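PDB 2AHR: putative pyrroline carboxylate reductase from Streptococcus pyogenes, which probably catalyses the NAD(P)H-dependent reduction of 1-pyrroline-5-carboxylate to L-proline, the last step of proline biosynthesis. Local coordinates for residues G12-A15 / S16-I19; R139-D142 / L143-F147; G67-P70 / Q71-E74; G166-P169 / A170-L174; S32-S35 / L36-K40. All coordinates share one frame; numbering follows the deposited sequence.

Interactions 1, 5 and 3, in chain order, lie in the Rossmann-type half of the protein and all touch the same NADP. They follow strands 5-9, 28-32 and 63-66, three neighbours in the mixed sheet, and their centres are about 15 to 16 Å apart. Interaction 2 comes next, near the end of helix 134-145. It makes no contact with NADP but touches interaction 1, where Phe147 packs on Ile18. Interaction 4 lies last, in helix 158-185 of the dimerisation region, its centre about 17 Å from that of interaction 1 and about 30 Å from that of interaction 5. The cofactor half thus comes first and the dimerisation region last, and the second subunit also reaches the NADP site.

Interaction 1 of 5, residues G12-A15 / S16-I19. With NAP (NADP nicotinamide-adenine-dinucleotide phosphate), chain S.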
# COMPACT_ATOMS: atom_id res chain seq x y z
N GLY E 12 -5.52 41.38 -5.71
CA GLY E 12 -6.06 40.15 -6.25
C GLY E 12 -7.24 39.72 -5.42
O GLY E 12 -7.92 40.54 -4.80
N LYS E 13 -7.46 38.41 -5.36
CA LYS E 13 -8.61 37.85 -4.67
C LYS E 13 -8.63 38.17 -3.17
O LYS E 13 -9.64 38.66 -2.66
CB LYS E 13 -8.71 36.35 -4.95
CG LYS E 13 -8.74 36.06 -6.47
CD LYS E 13 -9.40 34.73 -6.81
CE LYS E 13 -10.08 34.77 -8.20
NZ LYS E 13 -11.42 35.42 -8.10
N MSE E 14 -7.50 37.96 -2.49
CA MSE E 14 -7.46 38.17 -1.03
C MSE E 14 -7.61 39.67 -0.68
O MSE E 14 -8.45 40.05 0.16
CB MSE E 14 -6.21 37.52 -0.42
CG MSE E 14 -6.25 37.29 1.10
SE MSE E 14 -7.68 36.49 1.84
CE MSE E 14 -8.47 37.94 2.54
N ALA E 15 -6.86 40.53 -1.36
CA ALA E 15 -6.97 41.98 -1.14
C ALA E 15 -8.35 42.54 -1.52
O ALA E 15 -8.90 43.38 -0.80
CB ALA E 15 -5.86 42.73 -1.86
N SER E 16 -8.91 42.06 -2.63
CA SER E 16 -10.29 42.44 -2.99
C SER E 16 -11.27 42.12 -1.86
O SER E 16 -12.09 42.96 -1.50
CB SER E 16 -10.74 41.76 -4.29
OG SER E 16 -9.86 42.08 -5.37
N ALA E 17 -11.18 40.91 -1.31
CA ALA E 17 -12.00 40.52 -0.16
C ALA E 17 -11.92 41.50 1.03
O ALA E 17 -12.96 41.84 1.59
CB ALA E 17 -11.68 39.09 0.28
N ILE E 18 -10.73 41.96 1.41
CA ILE E 18 -10.65 42.87 2.57
C ILE E 18 -11.10 44.32 2.29
O ILE E 18 -11.37 45.07 3.23
CB ILE E 18 -9.27 42.87 3.29
CG1 ILE E 18 -8.24 43.69 2.54
CG2 ILE E 18 -8.77 41.43 3.59
CD1 ILE E 18 -7.16 44.19 3.43
N ILE E 19 -11.17 44.71 1.02
CA ILE E 19 -11.64 46.04 0.63
C ILE E 19 -13.05 46.31 1.14
O ILE E 19 -13.31 47.32 1.77
CB ILE E 19 -11.58 46.28 -0.91
CG1 ILE E 19 -10.13 46.34 -1.41
CG2 ILE E 19 -12.30 47.56 -1.30
CD1 ILE E 19 -9.25 47.27 -0.63
PA NAP S . -3.58 36.52 -6.55
O1A NAP S . -2.78 35.85 -7.60
O2A NAP S . -5.03 36.22 -6.72
O5B NAP S . -3.34 38.12 -6.50
C5B NAP S . -2.07 38.71 -6.72
C4B NAP S . -2.29 40.01 -7.48
O4B NAP S . -1.12 40.82 -7.50
C3B NAP S . -2.71 39.76 -8.92
O3B NAP S . -3.97 40.34 -9.13
C2B NAP S . -1.63 40.41 -9.78
O2B NAP S . -2.12 41.17 -10.87
C1B NAP S . -1.00 41.38 -8.79
N9A NAP S . 0.39 41.73 -9.19
C8A NAP S . 1.28 40.97 -9.92
N7A NAP S . 2.42 41.67 -10.08
C5A NAP S . 2.28 42.88 -9.47
C6A NAP S . 3.13 43.98 -9.35
N6A NAP S . 4.04 44.18 -10.31
N1A NAP S . 2.69 45.09 -8.66
C2A NAP S . 1.42 45.12 -8.12
N3A NAP S . 0.58 44.04 -8.25
C4A NAP S . 1.00 42.93 -8.92
O3 NAP S . -3.03 36.09 -5.09
PN NAP S . -3.92 36.09 -3.74
O1N NAP S . -4.52 34.73 -3.60
O2N NAP S . -4.81 37.28 -3.67
O5D NAP S . -2.77 36.24 -2.61
C5D NAP S . -2.19 37.49 -2.31
C4D NAP S . -1.53 37.44 -0.93
O4D NAP S . -2.46 37.08 0.07
C3D NAP S . -0.40 36.42 -0.89
O3D NAP S . 0.72 37.05 -0.32
C2D NAP S . -0.89 35.28 0.01
O2D NAP S . 0.20 34.74 0.76
C1D NAP S . -1.98 35.98 0.85
N1N NAP S . -3.14 35.15 1.26
C2N NAP S . -4.00 34.61 0.32
C3N NAP S . -5.11 33.87 0.74
C7N NAP S . -6.13 33.37 -0.25
O7N NAP S . -7.25 32.69 0.28
N7N NAP S . -5.97 33.59 -1.56
C4N NAP S . -5.35 33.67 2.10
C5N NAP S . -4.48 34.22 3.04
C6N NAP S . -3.39 34.97 2.60
P2B NAP S . -2.70 40.54 -12.24
O1X NAP S . -2.90 41.68 -13.23
O2X NAP S . -1.69 39.57 -12.81
O3X NAP S . -4.02 39.83 -12.00
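Ser16 has OG beside its own backbone N (chi1 -58°), which carries the hydroxyl back to the carbonyl of Gly12. Met14, a selenomethionine, sends CG away from its N and bends at chi2 (49°). The Met14 and Ile18 side chains cross at about a right angle, with Met14 CE 3.7 Å from Ile18 CG2. CE also meets the methyl of Ala17. Gly12 O takes two bonds, both from Ser16. Ser16 N donates to Gly12 O at 2.8 Å. Ser16 OG donates to Gly12 O at 2.5 Å, from above the carbonyl plane. The next helical bonds run from Ala17 N to Lys13 O and from Ile18 N to Met14 O.

NADP lies at the helix start. Met14 N donates a nearly straight bond to O2N of the nicotinamide-side phosphate, 3.0 Å long at 168°. Met14 SE is 3.7 Å from nicotinamide atom C4N. Gly12, at the N-cap, brings its CA to 3.4 Å from NADP O5B, so bare backbone lies close against the cofactor. The helix N-terminus probably also favours the negative pyrophosphate. Strand 5-9, the turn and this helix open a Rossmann beta-alpha-beta unit, whose GxGxxA pattern includes Gly12 and Ala15.

Interaction 2 of 5, residues R139-D142 / L143-F147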
# COMPACT_ATOMS: atom_id res chain seq x y z
N ARG E 139 -4.97 50.54 16.18
CA ARG E 139 -5.54 51.11 14.96
C ARG E 139 -5.64 50.07 13.84
O ARG E 139 -6.63 50.03 13.11
CB ARG E 139 -4.73 52.32 14.49
CG ARG E 139 -5.33 53.67 14.91
CD ARG E 139 -4.28 54.76 15.05
NE ARG E 139 -3.44 54.94 13.87
CZ ARG E 139 -2.15 55.27 13.90
NH1 ARG E 139 -1.51 55.42 15.06
NH2 ARG E 139 -1.47 55.42 12.77
N VAL E 140 -4.62 49.23 13.73
CA VAL E 140 -4.62 48.16 12.74
C VAL E 140 -5.59 47.03 13.14
O VAL E 140 -6.26 46.48 12.29
CB VAL E 140 -3.19 47.65 12.44
CG1 VAL E 140 -3.21 46.42 11.51
CG2 VAL E 140 -2.35 48.77 11.81
N ARG E 141 -5.68 46.74 14.44
CA ARG E 141 -6.67 45.81 14.94
C ARG E 141 -8.10 46.27 14.60
O ARG E 141 -8.96 45.44 14.30
CB ARG E 141 -6.51 45.59 16.45
CG ARG E 141 -7.41 44.46 16.98
CD ARG E 141 -7.32 44.28 18.49
NE ARG E 141 -5.95 44.05 18.93
CZ ARG E 141 -5.23 44.89 19.67
NH1 ARG E 141 -5.75 46.05 20.08
NH2 ARG E 141 -3.97 44.58 20.01
N ASP E 142 -8.35 47.58 14.62
CA ASP E 142 -9.61 48.13 14.15
C ASP E 142 -9.89 47.79 12.69
O ASP E 142 -11.04 47.49 12.33
CB ASP E 142 -9.64 49.66 14.31
CG ASP E 142 -9.84 50.08 15.74
OD1 ASP E 142 -10.54 49.36 16.47
OD2 ASP E 142 -9.29 51.14 16.13
N LEU E 143 -8.85 47.87 11.87
CA LEU E 143 -8.91 47.48 10.46
C LEU E 143 -9.24 46.00 10.26
O LEU E 143 -10.10 45.64 9.44
CB LEU E 143 -7.56 47.78 9.80
CG LEU E 143 -7.30 49.11 9.11
CD1 LEU E 143 -8.16 50.24 9.62
CD2 LEU E 143 -5.82 49.46 9.19
N THR E 144 -8.56 45.14 11.01
CA THR E 144 -8.79 43.71 10.87
C THR E 144 -10.17 43.34 11.39
O THR E 144 -10.83 42.48 10.81
CB THR E 144 -7.67 42.85 11.51
OG1 THR E 144 -7.50 43.20 12.89
CG2 THR E 144 -6.36 43.04 10.78
N ASP E 145 -10.61 43.99 12.47
CA ASP E 145 -11.96 43.73 13.01
C ASP E 145 -13.08 44.12 12.03
O ASP E 145 -14.22 43.69 12.18
CB ASP E 145 -12.16 44.39 14.38
CG ASP E 145 -11.44 43.64 15.51
OD1 ASP E 145 -11.10 42.45 15.36
OD2 ASP E 145 -11.23 44.26 16.58
N SER E 146 -12.75 44.93 11.02
CA SER E 146 -13.75 45.33 10.04
C SER E 146 -14.10 44.22 9.06
O SER E 146 -15.14 44.28 8.41
CB SER E 146 -13.34 46.60 9.29
OG SER E 146 -12.38 46.33 8.27
N PHE E 147 -13.24 43.20 8.93
CA PHE E 147 -13.56 42.10 8.01
C PHE E 147 -13.53 40.73 8.67
O PHE E 147 -13.45 39.72 7.99
CB PHE E 147 -12.72 42.17 6.72
CG PHE E 147 -11.21 42.20 6.94
CD1 PHE E 147 -10.50 41.03 7.25
CD2 PHE E 147 -10.49 43.40 6.80
CE1 PHE E 147 -9.12 41.05 7.44
CE2 PHE E 147 -9.10 43.43 6.99
CZ PHE E 147 -8.42 42.25 7.32
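Backbone bonds link Val140 and Arg141 to the residues one turn on. Thr144 N donates to Val140 O at 3.0 Å. Asp145 N donates to Arg141 O at 2.9 Å. The bond from Leu143 N to Arg139 O is weak.

Among polar side chains, Thr144 holds OG1 between its backbone N and carbonyl carbon (chi1 55°). This places OG1 3.0 Å from Arg141 O. Thr144 OG1 is also hydrogen-bonded to Thr150 OG1, and which oxygen takes its proton is not settled. Asp145 OD1 is hydrogen-bonded to Thr150 as well. Further on, Ser146 N and Ser146 OG both donate to Leu143 O, OG at 2.7 Å. The charged side chains of Arg141 and Asp145 run side by side in the same direction. They meet through aliphatic CG of Arg141, 3.8 Å from Asp145 OD2, while Arg141 NE remains 5.8 Å from that oxygen. They form no salt bridge.

The apolar contact is Leu143 CD2 with Val140 CG2, 4.4 Å apart.

A carbonyl also meets a ring face: Thr144 O sits over the centre of one face of Phe147.

Helix 134-145 links strands 122-128 and 148-152. Val140 packs on Leu126 and Leu109 of the sheet, and Thr144 on Ile111. Leu143 and Phe147 reach Leu22 and Ile18 of helix 13-22.

Interaction 3 of 5, residues G67-P70 / Q71-E74. With NAP (NADP nicotinamide-adenine-dinucleotide phosphate), chain S.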
# COMPACT_ATOMS: atom_id res chain seq x y z
N GLY E 67 -0.82 43.54 -1.01
CA GLY E 67 -1.61 42.41 -1.51
C GLY E 67 -0.96 41.54 -2.58
O GLY E 67 -1.61 40.65 -3.15
N ILE E 68 0.33 41.78 -2.85
CA ILE E 68 1.09 40.99 -3.84
C ILE E 68 1.47 39.62 -3.26
O ILE E 68 1.48 39.45 -2.03
CB ILE E 68 2.37 41.73 -4.30
CG1 ILE E 68 3.17 42.27 -3.10
CG2 ILE E 68 2.02 42.86 -5.29
CD1 ILE E 68 4.63 42.58 -3.40
N LYS E 69 1.76 38.65 -4.13
CA LYS E 69 2.19 37.34 -3.65
C LYS E 69 3.64 37.36 -3.15
O LYS E 69 4.44 38.18 -3.60
CB LYS E 69 1.91 36.22 -4.68
CG LYS E 69 2.79 36.15 -5.90
CD LYS E 69 2.17 35.18 -6.91
CE LYS E 69 3.20 34.59 -7.87
NZ LYS E 69 3.71 35.56 -8.88
N PRO E 70 3.98 36.47 -2.19
CA PRO E 70 5.30 36.50 -1.56
C PRO E 70 6.47 36.40 -2.55
O PRO E 70 7.50 37.04 -2.34
CB PRO E 70 5.28 35.29 -0.61
CG PRO E 70 4.21 34.41 -1.12
CD PRO E 70 3.16 35.36 -1.66
N GLN E 71 6.30 35.62 -3.63
CA GLN E 71 7.35 35.43 -4.64
C GLN E 71 7.78 36.73 -5.35
O GLN E 71 8.81 36.73 -6.03
CB GLN E 71 6.93 34.41 -5.71
CG GLN E 71 6.75 32.98 -5.21
CD GLN E 71 5.32 32.66 -4.79
OE1 GLN E 71 4.54 33.55 -4.46
NE2 GLN E 71 4.99 31.38 -4.78
N LEU E 72 6.99 37.80 -5.20
CA LEU E 72 7.27 39.07 -5.87
C LEU E 72 7.70 40.19 -4.93
O LEU E 72 7.86 41.33 -5.37
CB LEU E 72 6.03 39.53 -6.64
CG LEU E 72 5.87 39.19 -8.13
CD1 LEU E 72 6.46 37.82 -8.51
CD2 LEU E 72 4.39 39.27 -8.52
N PHE E 73 7.87 39.89 -3.65
CA PHE E 73 8.25 40.90 -2.66
C PHE E 73 9.56 41.65 -3.01
O PHE E 73 9.58 42.87 -3.08
CB PHE E 73 8.31 40.29 -1.24
CG PHE E 73 7.02 40.44 -0.44
CD1 PHE E 73 5.78 40.12 -1.00
CD2 PHE E 73 7.05 40.89 0.89
CE1 PHE E 73 4.60 40.26 -0.27
CE2 PHE E 73 5.88 41.02 1.63
CZ PHE E 73 4.65 40.71 1.05
N GLU E 74 10.64 40.90 -3.24
CA GLU E 74 11.94 41.48 -3.60
C GLU E 74 11.86 42.34 -4.86
O GLU E 74 12.16 43.53 -4.82
CB GLU E 74 12.98 40.37 -3.75
CG GLU E 74 14.40 40.87 -3.95
CD GLU E 74 15.44 39.93 -3.36
OE1 GLU E 74 16.54 40.42 -3.01
OE2 GLU E 74 15.17 38.72 -3.24
PA NAP S . -3.58 36.52 -6.55
O1A NAP S . -2.78 35.85 -7.60
O2A NAP S . -5.03 36.22 -6.72
O5B NAP S . -3.34 38.12 -6.50
C5B NAP S . -2.07 38.71 -6.72
C4B NAP S . -2.29 40.01 -7.48
O4B NAP S . -1.12 40.82 -7.50
C3B NAP S . -2.71 39.76 -8.92
O3B NAP S . -3.97 40.34 -9.13
C2B NAP S . -1.63 40.41 -9.78
O2B NAP S . -2.12 41.17 -10.87
C1B NAP S . -1.00 41.38 -8.79
N9A NAP S . 0.39 41.73 -9.19
C8A NAP S . 1.28 40.97 -9.92
N7A NAP S . 2.42 41.67 -10.08
C5A NAP S . 2.28 42.88 -9.47
C6A NAP S . 3.13 43.98 -9.35
N6A NAP S . 4.04 44.18 -10.31
N1A NAP S . 2.69 45.09 -8.66
C2A NAP S . 1.42 45.12 -8.12
N3A NAP S . 0.58 44.04 -8.25
C4A NAP S . 1.00 42.93 -8.92
O3 NAP S . -3.03 36.09 -5.09
PN NAP S . -3.92 36.09 -3.74
O1N NAP S . -4.52 34.73 -3.60
O2N NAP S . -4.81 37.28 -3.67
O5D NAP S . -2.77 36.24 -2.61
C5D NAP S . -2.19 37.49 -2.31
C4D NAP S . -1.53 37.44 -0.93
O4D NAP S . -2.46 37.08 0.07
C3D NAP S . -0.40 36.42 -0.89
O3D NAP S . 0.72 37.05 -0.32
C2D NAP S . -0.89 35.28 0.01
O2D NAP S . 0.20 34.74 0.76
C1D NAP S . -1.98 35.98 0.85
N1N NAP S . -3.14 35.15 1.26
C2N NAP S . -4.00 34.61 0.32
C3N NAP S . -5.11 33.87 0.74
C7N NAP S . -6.13 33.37 -0.25
O7N NAP S . -7.25 32.69 0.28
N7N NAP S . -5.97 33.59 -1.56
C4N NAP S . -5.35 33.67 2.10
C5N NAP S . -4.48 34.22 3.04
C6N NAP S . -3.39 34.97 2.60
P2B NAP S . -2.70 40.54 -12.24
O1X NAP S . -2.90 41.68 -13.23
O2X NAP S . -1.69 39.57 -12.81
O3X NAP S . -4.02 39.83 -12.00
O HOH W 1 10.46 37.93 -3.06
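Ile68 and Phe73 cross at a slant. Ile68 sets CG1 between its backbone N and carbonyl carbon (chi1 48°), and CD1 comes to 3.6 Å from Phe73 CD1. Ile68 O lies in the ring plane at its edge. Lys69 and Gln71 cross at about a right angle. The aliphatic part of Lys69 passes the amide oxygen of Gln71, CG being 3.4 Å from OE1. Pro70 runs alongside Gln71 in the same direction, its CG also near OE1. The ammonium end of Lys69 reaches Leu72 instead, with NZ 3.6 Å from CD1.

The backbone folds into a short 3-10 turn before helix 73-77. Leu72 N donates to Lys69 O at 3.0 Å. Phe73 N donates to Pro70 O. Water 1 gives a bond to Pro70 O and takes one from Glu74 N.

This turn follows strand 63-66 of the Rossmann-type sheet and lines the NADP pocket. Ile68 O accepts from O3D of the nicotinamide ribose at 3.0 Å. Ile68 CG2 meets the adenine at N3A, 3.5 Å away, and Leu72 CD2 meets it at N7A. Across the dimer, Gln71 packs on Pro225 of the second subunit. The chemistry is thus mixed: one backbone carbonyl recognises a ribose hydroxyl, while two branched side chains give the adenine part of its apolar contact.

Interaction 4 of 5, residues G166-P169 / A170-L174; sequences GSSP and AYIYL
The helix kinks at Pro169, whose N has no hydrogen to give to the preceding turn, while beyond it Ile172 N donates to Ser168 O at 2.8 Å and Tyr173 N to Pro169 O at 2.9 Å. Before them Ala170 N donates to Ser167 O at 3.0 Å. That oxygen also lies over the centre of one face of the Tyr171 ring, 3.8 Å above its plane. Tyr171 has CG beside its own backbone N (chi1 -48°), so the ring is turned back along the helix toward Ser167. Ser167 CB ends up 3.5 Å from Tyr171 OH.

Both segments belong to helix 158-185, in the dimerisation region of the pyrroline-5-carboxylate reductase family. The polar ends show this role. Ser167 OG is hydrogen-bonded to Thr228 and Thr229 of the second subunit. Tyr171 OH bonds to Thr252 of its own chain and to Thr229 O of the second subunit. Tyr173 OH bonds to Ser204 O of the second subunit.

Ile172 lays its CG1 arm back over Ser168, and CD1 is 3.3 Å from Ser168 O. CD1 also meets Ser168 OG, whose hydrogen-bond partner is Leu164 O in the turn before. The Tyr173 ring packs by Pro169, with CE2 4.2 Å from Pro169 CB. The ring also meets Phe218 of the second subunit, the two ring planes lying about 30° apart.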
# COMPACT_ATOMS: atom_id res chain seq x y z
N GLY E 166 -5.80 30.22 7.25
CA GLY E 166 -5.61 30.83 5.92
C GLY E 166 -5.91 29.88 4.79
O GLY E 166 -6.61 30.24 3.83
N SER E 167 -5.37 28.67 4.91
CA SER E 167 -5.51 27.66 3.87
C SER E 167 -6.68 26.74 4.11
O SER E 167 -7.23 26.16 3.17
CB SER E 167 -4.25 26.79 3.80
OG SER E 167 -3.16 27.56 3.38
N SER E 168 -7.02 26.54 5.39
CA SER E 168 -8.02 25.54 5.77
C SER E 168 -9.38 25.71 5.12
O SER E 168 -10.08 24.71 4.90
CB SER E 168 -8.16 25.40 7.30
OG SER E 168 -8.77 26.54 7.87
N PRO E 169 -9.80 26.95 4.82
CA PRO E 169 -11.06 27.02 4.07
C PRO E 169 -11.11 26.12 2.83
O PRO E 169 -12.14 25.49 2.58
CB PRO E 169 -11.16 28.51 3.67
CG PRO E 169 -10.43 29.22 4.80
CD PRO E 169 -9.28 28.30 5.15
N ALA E 170 -10.02 26.05 2.07
CA ALA E 170 -9.98 25.15 0.91
C ALA E 170 -10.14 23.67 1.32
O ALA E 170 -10.79 22.89 0.62
CB ALA E 170 -8.69 25.36 0.09
N TYR E 171 -9.56 23.29 2.46
CA TYR E 171 -9.61 21.90 2.89
C TYR E 171 -11.04 21.59 3.35
O TYR E 171 -11.53 20.48 3.15
CB TYR E 171 -8.56 21.61 4.01
CG TYR E 171 -7.17 22.15 3.66
CD1 TYR E 171 -6.80 22.31 2.34
CD2 TYR E 171 -6.23 22.47 4.65
CE1 TYR E 171 -5.57 22.81 1.97
CE2 TYR E 171 -4.96 22.99 4.29
CZ TYR E 171 -4.66 23.15 2.93
OH TYR E 171 -3.46 23.64 2.46
N ILE E 172 -11.66 22.57 4.01
CA ILE E 172 -13.05 22.48 4.45
C ILE E 172 -13.97 22.34 3.25
O ILE E 172 -14.87 21.51 3.28
CB ILE E 172 -13.44 23.71 5.32
CG1 ILE E 172 -12.67 23.70 6.66
CG2 ILE E 172 -14.95 23.73 5.59
CD1 ILE E 172 -12.40 25.12 7.25
N TYR E 173 -13.75 23.13 2.19
CA TYR E 173 -14.53 22.99 0.96
C TYR E 173 -14.36 21.64 0.27
O TYR E 173 -15.32 21.08 -0.23
CB TYR E 173 -14.25 24.15 -0.02
CG TYR E 173 -14.72 25.48 0.55
CD1 TYR E 173 -15.98 25.58 1.17
CD2 TYR E 173 -13.91 26.62 0.51
CE1 TYR E 173 -16.42 26.79 1.72
CE2 TYR E 173 -14.36 27.85 1.04
CZ TYR E 173 -15.61 27.90 1.65
OH TYR E 173 -16.08 29.08 2.17
N LEU E 174 -13.13 21.12 0.21
CA LEU E 174 -12.91 19.79 -0.41
C LEU E 174 -13.62 18.69 0.38
O LEU E 174 -14.22 17.78 -0.20
CB LEU E 174 -11.40 19.49 -0.56
CG LEU E 174 -10.96 18.27 -1.41
CD1 LEU E 174 -11.04 18.56 -2.89
CD2 LEU E 174 -9.53 17.80 -1.07

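Interaction 5 of 5, residues S32-S35 / L36-K40; sequences SGSS and LERSK. With NAP (NADP nicotinamide-adenine-dinucleotide phosphate), chain S.
Ser39 and Ser35 are joined by hydrogen bonds at the start of helix 36-46. Ser39 OG donates to Ser35 O at 2.7 Å, from above the carbonyl plane, and accepts from Gly33 N at 2.9 Å. Ser39 N gives Ser35 O a second bond, so one residue supplies both donors to this oxygen. Ser39 has OG beside its own N (chi1 -43°), which turns the hydroxyl back to the loop before the helix. Ser35 is the N-cap. Its OG accepts from Arg38 N at 3.2 Å. Ser32 OG, at the strand end, is hydrogen-bonded to His54, whose NE2 also binds NADP.

The loop follows strand 28-32, the second strand of the first beta-alpha-beta unit in the Rossmann-type domain. In such domains this strand end commonly meets the adenosine ribose and tells NADP from NAD. Here it meets the 2'-phosphate itself.

Phosphate contacts come from two side chains. Ser34 OG, held between its N and carbonyl carbon (chi1 65°), donates to NADP O1X at 2.8 Å. Arg38 NE donates to the same oxygen in a bent, weak bond of 2.9 Å. The Arg38 chain folds at chi2 and chi3 to bring NE there, and Arg38 NH2 has a salt bridge with Glu41.

Van der Waals contacts complete the meeting. Ser34 CB touches the adenine, 3.5 Å from C4A. Arg38 CG touches two hydroxyl oxygens, 3.2 Å from Ser35 OG and 3.4 Å from Ser34 OG.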
# COMPACT_ATOMS: atom_id res chain seq x y z
N SER E 32 -3.38 50.15 -6.36
CA SER E 32 -2.29 50.16 -7.33
C SER E 32 -2.01 48.73 -7.82
O SER E 32 -1.58 47.87 -7.05
CB SER E 32 -1.05 50.80 -6.69
OG SER E 32 -0.06 51.08 -7.66
N GLY E 33 -2.25 48.48 -9.11
CA GLY E 33 -2.19 47.12 -9.67
C GLY E 33 -0.85 46.71 -10.27
O GLY E 33 0.17 47.31 -9.96
N SER E 34 -0.88 45.68 -11.12
CA SER E 34 0.34 45.14 -11.75
C SER E 34 0.82 45.98 -12.93
O SER E 34 2.01 45.99 -13.25
CB SER E 34 0.13 43.68 -12.20
OG SER E 34 -0.85 43.58 -13.23
N SER E 35 -0.13 46.65 -13.57
CA SER E 35 0.15 47.66 -14.58
C SER E 35 -0.88 48.77 -14.40
O SER E 35 -1.92 48.55 -13.79
CB SER E 35 0.08 47.07 -16.00
OG SER E 35 -1.22 46.57 -16.28
N LEU E 36 -0.57 49.96 -14.91
CA LEU E 36 -1.53 51.08 -14.89
C LEU E 36 -2.84 50.71 -15.56
O LEU E 36 -3.92 51.08 -15.09
CB LEU E 36 -0.92 52.32 -15.54
CG LEU E 36 -1.77 53.60 -15.51
CD1 LEU E 36 -2.03 54.09 -14.08
CD2 LEU E 36 -1.12 54.68 -16.37
N GLU E 37 -2.74 49.96 -16.66
CA GLU E 37 -3.91 49.44 -17.36
C GLU E 37 -4.78 48.57 -16.43
O GLU E 37 -6.00 48.74 -16.37
CB GLU E 37 -3.48 48.64 -18.60
CG GLU E 37 -4.58 48.39 -19.61
CD GLU E 37 -4.07 47.77 -20.90
OE1 GLU E 37 -3.36 48.46 -21.68
OE2 GLU E 37 -4.37 46.58 -21.15
N ARG E 38 -4.13 47.66 -15.70
CA ARG E 38 -4.78 46.80 -14.71
C ARG E 38 -5.37 47.58 -13.53
O ARG E 38 -6.43 47.22 -13.03
CB ARG E 38 -3.80 45.74 -14.19
CG ARG E 38 -3.47 44.61 -15.17
CD ARG E 38 -4.65 43.68 -15.38
NE ARG E 38 -5.21 43.25 -14.10
CZ ARG E 38 -6.48 42.92 -13.90
NH1 ARG E 38 -6.89 42.55 -12.69
NH2 ARG E 38 -7.36 42.96 -14.90
N SER E 39 -4.67 48.62 -13.08
CA SER E 39 -5.11 49.45 -11.95
C SER E 39 -6.45 50.15 -12.23
O SER E 39 -7.40 50.02 -11.45
CB SER E 39 -4.05 50.49 -11.57
OG SER E 39 -2.75 49.95 -11.59
N LYS E 40 -6.50 50.88 -13.35
CA LYS E 40 -7.72 51.53 -13.83
C LYS E 40 -8.86 50.52 -13.87
O LYS E 40 -9.95 50.77 -13.36
CB LYS E 40 -7.51 52.13 -15.23
CG LYS E 40 -6.34 53.11 -15.33
CD LYS E 40 -6.20 53.74 -16.72
CE LYS E 40 -5.18 54.89 -16.67
NZ LYS E 40 -4.99 55.62 -17.96
PA NAP S . -3.58 36.52 -6.55
O1A NAP S . -2.78 35.85 -7.60
O2A NAP S . -5.03 36.22 -6.72
O5B NAP S . -3.34 38.12 -6.50
C5B NAP S . -2.07 38.71 -6.72
C4B NAP S . -2.29 40.01 -7.48
O4B NAP S . -1.12 40.82 -7.50
C3B NAP S . -2.71 39.76 -8.92
O3B NAP S . -3.97 40.34 -9.13
C2B NAP S . -1.63 40.41 -9.78
O2B NAP S . -2.12 41.17 -10.87
C1B NAP S . -1.00 41.38 -8.79
N9A NAP S . 0.39 41.73 -9.19
C8A NAP S . 1.28 40.97 -9.92
N7A NAP S . 2.42 41.67 -10.08
C5A NAP S . 2.28 42.88 -9.47
C6A NAP S . 3.13 43.98 -9.35
N6A NAP S . 4.04 44.18 -10.31
N1A NAP S . 2.69 45.09 -8.66
C2A NAP S . 1.42 45.12 -8.12
N3A NAP S . 0.58 44.04 -8.25
C4A NAP S . 1.00 42.93 -8.92
O3 NAP S . -3.03 36.09 -5.09
PN NAP S . -3.92 36.09 -3.74
O1N NAP S . -4.52 34.73 -3.60
O2N NAP S . -4.81 37.28 -3.67
O5D NAP S . -2.77 36.24 -2.61
C5D NAP S . -2.19 37.49 -2.31
C4D NAP S . -1.53 37.44 -0.93
O4D NAP S . -2.46 37.08 0.07
C3D NAP S . -0.40 36.42 -0.89
O3D NAP S . 0.72 37.05 -0.32
C2D NAP S . -0.89 35.28 0.01
O2D NAP S . 0.20 34.74 0.76
C1D NAP S . -1.98 35.98 0.85
N1N NAP S . -3.14 35.15 1.26
C2N NAP S . -4.00 34.61 0.32
C3N NAP S . -5.11 33.87 0.74
C7N NAP S . -6.13 33.37 -0.25
O7N NAP S . -7.25 32.69 0.28
N7N NAP S . -5.97 33.59 -1.56
C4N NAP S . -5.35 33.67 2.10
C5N NAP S . -4.48 34.22 3.04
C6N NAP S . -3.39 34.97 2.60
P2B NAP S . -2.70 40.54 -12.24
O1X NAP S . -2.90 41.68 -13.23
O2X NAP S . -1.69 39.57 -12.81
O3X NAP S . -4.02 39.83 -12.00